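Local atomic coordinates of UV damage endonuclease (Sulfolobus acidocaldarius, PDB entry 3TC3), a protein that is a manganese-binding TIM-barrel enzyme of DNA repair that probably cleaves DNA strands at UV-induced lesions. Residues 105-108 against 109-113; 231-234 against 235-239. All coordinates share one frame; numbering follows the deposited sequence. Where two conformers were deposited one is given.

Interaction 1 of 2, residues 105-108 against 109-113; sequences GDIG and DFIKE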
ATOM      1  N   GLY A 105      -1.868 -16.196  12.038  1.00 23.63           N
ATOM      2  CA  GLY A 105      -0.998 -17.209  11.471  1.00 24.21           C
ATOM      3  C   GLY A 105      -1.627 -17.919  10.270  1.00 23.45           C
ATOM      4  O   GLY A 105      -0.940 -18.203   9.295  1.00 25.14           O
ATOM      5  N   ASP A 106      -2.933 -18.187  10.322  1.00 24.18           N
ATOM      6  CA  ASP A 106      -3.660 -18.915   9.278  1.00 25.93           C
ATOM      7  C   ASP A 106      -3.657 -18.100   7.967  1.00 24.08           C
ATOM      8  O   ASP A 106      -3.373 -18.659   6.885  1.00 23.98           O
ATOM      9  CB  ASP A 106      -5.092 -19.204   9.725  1.00 30.20           C
ATOM     10  CG  ASP A 106      -5.966 -19.743   8.607  1.00 33.59           C
ATOM     11  OD1 ASP A 106      -5.792 -20.913   8.204  1.00 38.87           O
ATOM     12  OD2 ASP A 106      -6.876 -19.041   8.101  1.00 34.54           O
ATOM     13  N   ILE A 107      -3.901 -16.775   8.113  1.00 21.57           N
ATOM     14  CA  ILE A 107      -3.956 -15.878   6.964  1.00 20.40           C
ATOM     15  C   ILE A 107      -2.548 -15.807   6.380  1.00 20.01           C
ATOM     16  O   ILE A 107      -2.382 -15.909   5.173  1.00 19.92           O
ATOM     17  CB  ILE A 107      -4.475 -14.502   7.386  1.00 19.36           C
ATOM     18  CG1 ILE A 107      -6.017 -14.554   7.578  1.00 20.47           C
ATOM     19  CG2 ILE A 107      -4.087 -13.445   6.262  1.00 18.42           C
ATOM     20  CD1 ILE A 107      -6.557 -13.396   8.465  1.00 20.29           C
ATOM     21  N   GLY A 108      -1.536 -15.624   7.248  1.00 19.14           N
ATOM     22  CA  GLY A 108      -0.184 -15.594   6.742  1.00 19.29           C
ATOM     23  C   GLY A 108       0.240 -16.903   6.038  1.00 20.35           C
ATOM     24  O   GLY A 108       0.917 -16.851   4.983  1.00 19.59           O
ATOM     25  N   ASP A 109      -0.150 -18.049   6.586  1.00 22.17           N
ATOM     26  CA  ASP A 109       0.152 -19.318   5.892  1.00 23.99           C
ATOM     27  C   ASP A 109      -0.447 -19.369   4.544  1.00 22.22           C
ATOM     28  O   ASP A 109       0.212 -19.777   3.572  1.00 25.48           O
ATOM     29  CB  ASP A 109      -0.340 -20.567   6.672  1.00 25.77           C
ATOM     30  CG  ASP A 109       0.386 -20.756   7.968  1.00 29.18           C
ATOM     31  OD1 ASP A 109       1.496 -20.209   8.173  1.00 30.61           O
ATOM     32  OD2 ASP A 109      -0.183 -21.479   8.821  1.00 34.50           O
ATOM     33  N   PHE A 110      -1.681 -18.864   4.398  1.00 21.23           N
ATOM     34  CA  PHE A 110      -2.353 -18.909   3.127  1.00 21.75           C
ATOM     35  C   PHE A 110      -1.635 -18.008   2.130  1.00 20.18           C
ATOM     36  O   PHE A 110      -1.463 -18.347   0.966  1.00 21.57           O
ATOM     37  CB  PHE A 110      -3.804 -18.434   3.283  1.00 21.26           C
ATOM     38  CG  PHE A 110      -4.598 -18.530   2.022  1.00 20.83           C
ATOM     39  CD1 PHE A 110      -5.249 -19.741   1.697  1.00 23.27           C
ATOM     40  CD2 PHE A 110      -4.694 -17.443   1.110  1.00 20.54           C
ATOM     41  CE1 PHE A 110      -5.999 -19.857   0.502  1.00 23.48           C
ATOM     42  CE2 PHE A 110      -5.465 -17.551  -0.096  1.00 20.97           C
ATOM     43  CZ  PHE A 110      -6.124 -18.775  -0.376  1.00 21.92           C
ATOM     44  N   ILE A 111      -1.172 -16.849   2.620  1.00 18.84           N
ATOM     45  CA  ILE A 111      -0.431 -15.975   1.739  1.00 18.74           C
ATOM     46  C   ILE A 111       0.889 -16.548   1.220  1.00 18.85           C
ATOM     47  O   ILE A 111       1.205 -16.425   0.015  1.00 19.52           O
ATOM     48  CB  ILE A 111      -0.236 -14.608   2.487  1.00 17.71           C
ATOM     49  CG1 ILE A 111      -1.589 -13.898   2.649  1.00 18.08           C
ATOM     50  CG2 ILE A 111       0.863 -13.708   1.918  1.00 17.54           C
ATOM     51  CD1 ILE A 111      -1.528 -12.680   3.657  1.00 16.88           C
ATOM     52  N   LYS A 112       1.630 -17.169   2.122  1.00 19.17           N
ATOM     53  CA  LYS A 112       2.951 -17.723   1.770  1.00 20.69           C
ATOM     54  C   LYS A 112       2.755 -18.980   0.929  1.00 23.12           C
ATOM     55  O   LYS A 112       3.502 -19.187  -0.019  1.00 25.55           O
ATOM     56  CB  LYS A 112       3.739 -18.055   3.056  1.00 21.27           C
ATOM     57  CG  LYS A 112       4.350 -16.811   3.631  1.00 22.82           C
ATOM     58  CD  LYS A 112       5.046 -17.061   4.951  1.00 22.89           C
ATOM     59  CE  LYS A 112       4.182 -17.663   6.072  1.00 24.80           C
ATOM     60  NZ  LYS A 112       4.972 -17.805   7.349  1.00 24.68           N
ATOM     61  N   GLU A 113       1.729 -19.768   1.244  1.00 23.79           N
ATOM     62  CA  GLU A 113       1.451 -21.016   0.469  1.00 26.84           C
ATOM     63  C   GLU A 113       1.067 -20.752  -0.985  1.00 25.70           C
ATOM     64  O   GLU A 113       1.325 -21.550  -1.882  1.00 26.92           O
ATOM     65  CB  GLU A 113       0.338 -21.788   1.125  1.00 30.57           C
ATOM     66  CG  GLU A 113       0.770 -22.633   2.334  1.00 40.36           C
ATOM     67  CD  GLU A 113      -0.413 -23.056   3.239  1.00 44.27           C
ATOM     68  OE1 GLU A 113      -1.599 -22.748   2.890  1.00 47.42           O
ATOM     69  OE2 GLU A 113      -0.152 -23.631   4.324  1.00 49.31           O
TER
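The methyl contact between I107 and I111 is set by two similar rotamers. I107 puts CG2 anti to its backbone N, beside the carbonyl carbon, while I111 places CG1 beside its own N (chi1 -68°) and keeps the chain extended beyond it. The result is that I111 CD1 reaches back one turn and meets I107 CG2 at 3.7 Å, the two side chains running at a slant to each other. On the way, I111 CG1 passes 3.3 Å from I107 O, the carbonyl that accepts from I111 N at 3.0 Å. The same i to i+4 pattern links D109 N to G105 O (2.8 Å), F110 N to D106 O and K112 N to G108 O.

D109 turns a face of its carboxylate to G105 O, which stands almost straight above CG at 3.2 Å; all three oxygens are acceptors, so the hydrogen bond to that carbonyl is made by D109 N. K112, bent at chi3 (-58°), brings CE within 3.5 Å of G108 O before NZ goes on to bond G154 O.

All of this lies on helix 101-113, which comes after the short helix 96-99 and leads into barrel strand 117-120. I107 packs on L59 and L66 of helix 48-71, F110 on E67 and L70, and D106 adds a salt bridge to K63 of that helix, while I111 meets I155 in a loop.

Interaction 2 of 2, residues 231-234 against 235-239; sequences ESLN and DALSL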
ATOM      1  N   GLU A 231      10.218  12.606 -17.630  1.00 24.26           N
ATOM      2  CA  GLU A 231      10.482  11.202 -17.907  1.00 23.23           C
ATOM      3  C   GLU A 231       9.306  10.505 -18.520  1.00 24.18           C
ATOM      4  O   GLU A 231       8.177  10.616 -18.031  1.00 21.60           O
ATOM      5  CB  GLU A 231      10.870  10.437 -16.630  1.00 21.28           C
ATOM      6  CG  GLU A 231      11.846  11.173 -15.726  1.00 21.16           C
ATOM      7  CD  GLU A 231      11.199  11.987 -14.593  1.00 19.38           C
ATOM      8  OE1 GLU A 231      10.086  12.608 -14.774  1.00 18.92           O
ATOM      9  OE2 GLU A 231      11.876  12.094 -13.551  1.00 20.41           O
ATOM     10  N   SER A 232       9.532   9.735 -19.591  1.00 25.67           N
ATOM     11  CA  SER A 232       8.514   8.808 -20.048  1.00 25.97           C
ATOM     12  C   SER A 232       8.177   7.731 -19.006  1.00 24.92           C
ATOM     13  O   SER A 232       8.982   7.503 -18.031  1.00 21.44           O
ATOM     14  CB  SER A 232       8.970   8.097 -21.344  1.00 24.87           C
ATOM     15  OG  SER A 232      10.159   7.331 -21.075  1.00 27.25           O
ATOM     16  N   LEU A 233       7.033   7.079 -19.203  1.00 25.09           N
ATOM     17  CA  LEU A 233       6.583   5.934 -18.404  1.00 23.90           C
ATOM     18  C   LEU A 233       7.702   4.937 -18.381  1.00 24.76           C
ATOM     19  O   LEU A 233       8.114   4.504 -17.321  1.00 23.04           O
ATOM     20  CB  LEU A 233       5.310   5.323 -19.023  1.00 24.91           C
ATOM     21  CG  LEU A 233       4.891   3.967 -18.528  1.00 26.44           C
ATOM     22  CD1 LEU A 233       4.494   4.264 -17.076  1.00 29.48           C
ATOM     23  CD2 LEU A 233       3.730   3.252 -19.343  1.00 30.07           C
ATOM     24  N   ASN A 234       8.271   4.617 -19.553  1.00 24.71           N
ATOM     25  CA  ASN A 234       9.289   3.581 -19.548  1.00 26.20           C
ATOM     26  C   ASN A 234      10.556   3.934 -18.833  1.00 22.64           C
ATOM     27  O   ASN A 234      11.113   3.064 -18.156  1.00 21.66           O
ATOM     28  CB  ASN A 234       9.635   3.085 -20.959  1.00 30.63           C
ATOM     29  CG  ASN A 234       8.847   1.861 -21.301  1.00 40.75           C
ATOM     30  OD1 ASN A 234       7.891   1.958 -22.040  1.00 46.37           O
ATOM     31  ND2 ASN A 234       9.151   0.725 -20.643  1.00 41.13           N
ATOM     32  N   ASP A 235      11.018   5.176 -18.961  1.00 21.61           N
ATOM     33  CA  ASP A 235      12.253   5.589 -18.333  1.00 21.96           C
ATOM     34  C   ASP A 235      12.029   5.651 -16.803  1.00 20.63           C
ATOM     35  O   ASP A 235      12.896   5.240 -16.025  1.00 19.43           O
ATOM     36  CB  ASP A 235      12.697   6.940 -18.867  1.00 23.32           C
ATOM     37  CG  ASP A 235      13.310   6.835 -20.288  1.00 25.16           C
ATOM     38  OD1 ASP A 235      13.508   5.677 -20.716  1.00 24.99           O
ATOM     39  OD2 ASP A 235      13.540   7.898 -20.932  1.00 28.27           O
ATOM     40  N   ALA A 236      10.862   6.125 -16.377  1.00 20.90           N
ATOM     41  CA  ALA A 236      10.648   6.244 -14.954  1.00 18.40           C
ATOM     42  C   ALA A 236      10.539   4.892 -14.370  1.00 19.22           C
ATOM     43  O   ALA A 236      11.143   4.619 -13.299  1.00 18.81           O
ATOM     44  CB  ALA A 236       9.387   7.096 -14.663  1.00 20.64           C
ATOM     45  N   LEU A 237       9.840   3.963 -15.018  1.00 19.88           N
ATOM     46  CA  LEU A 237       9.836   2.578 -14.575  0.50 20.89           C
ATOM     47  C   LEU A 237      11.228   1.926 -14.465  1.00 21.70           C
ATOM     48  O   LEU A 237      11.542   1.223 -13.483  1.00 22.22           O
ATOM     49  CB  LEU A 237       8.900   1.776 -15.467  0.50 22.11           C
ATOM     50  CG  LEU A 237       7.455   2.200 -15.225  0.50 22.26           C
ATOM     51  CD1 LEU A 237       6.588   1.786 -16.404  0.50 23.15           C
ATOM     52  CD2 LEU A 237       6.977   1.594 -13.929  0.50 24.06           C
ATOM     53  N   SER A 238      12.068   2.160 -15.459  1.00 21.15           N
ATOM     54  CA  SER A 238      13.334   1.524 -15.464  1.00 20.36           C
ATOM     55  C   SER A 238      14.144   2.034 -14.273  1.00 20.16           C
ATOM     56  O   SER A 238      14.879   1.287 -13.657  1.00 19.54           O
ATOM     57  CB  SER A 238      14.061   1.890 -16.732  1.00 22.93           C
ATOM     58  OG  SER A 238      15.394   1.497 -16.607  1.00 29.02           O
ATOM     59  N   LEU A 239      14.052   3.342 -14.028  1.00 18.89           N
ATOM     60  CA  LEU A 239      14.756   3.968 -12.893  1.00 19.07           C
ATOM     61  C   LEU A 239      14.267   3.357 -11.553  1.00 19.09           C
ATOM     62  O   LEU A 239      15.095   2.940 -10.708  1.00 18.24           O
ATOM     63  CB  LEU A 239      14.541   5.473 -12.905  1.00 20.78           C
ATOM     64  CG  LEU A 239      15.386   6.242 -13.959  1.00 23.37           C
ATOM     65  CD1 LEU A 239      14.816   7.631 -14.015  1.00 24.41           C
ATOM     66  CD2 LEU A 239      16.829   6.370 -13.556  1.00 25.50           C
TER
HETATM   67  O   HOH W   1      12.514  10.082 -20.464  1.00 26.48           O
HETATM   68  O   HOH W   2      13.601   2.734 -20.419  1.00 31.74           O
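The carboxylate of D235 has the hydroxyl of S232 poised over one of its faces: OG stands almost straight above CG, 3.3 Å away. Each carboxylate oxygen also takes a water. One water, in a rather short bond to OD2, accepts in turn from S232 N; the other donates to OD1 and, weakly, to N234 O. The flat amide of N234 turns elsewhere, and its ND2 bonds E279 O at the end of helix 270-279.

S232 OG lies between the backbone N and the carbonyl carbon (chi1 62°), and from there it accepts from D235 N at 3.1 Å with a fairly straight N-H...O angle of 157°. S232 O takes A236 N at 2.9 Å, so one residue serves two of the amides in the first turn. Just before it, E231 brings CB to within 4.2 Å of A236 CB, while its OE1 turns back to N229 N.

On the buried flank, L237 N bonds L233 O at 2.9 Å, and the leucines meet by CD1. The 3.3 Å between L233 CD1 and L237 CD1 is unusually tight, but L237 has two conformers, so any strain read from it is doubtful. L233, A236 and L237 all pack on F219 of strand 217-220, and L233 also touches F276.

S232 is the N-cap of helix 233-241, and D235, three residues on, would supply the return bond of a capping box; S232 N does not reach it directly, and here a water stands between S232 N and D235 OD2, though its bond to OD2 is short enough to be read with caution. The capped helix, the second after the sixth strand of the TIM barrel, packs against that strand, which carries the manganese ligand D220.

Interactions 1 and 2 occupy separate helices on the outside of the same TIM barrel, with centres 34 Å apart and nearest atoms about 23 Å apart, so they do not touch. Residues 105-113 belong to the second of two helices between the second and third strands; residues 231-239 form the capped start of the second of two helices between the sixth and seventh. The first makes up the last turns of its helix, away from the metal site; the second lies nearer to it. The L237 side chain is about 12 Å from the bound manganese, and about 9 Å and 10 Å from the side chains of its ligands D220 and D251.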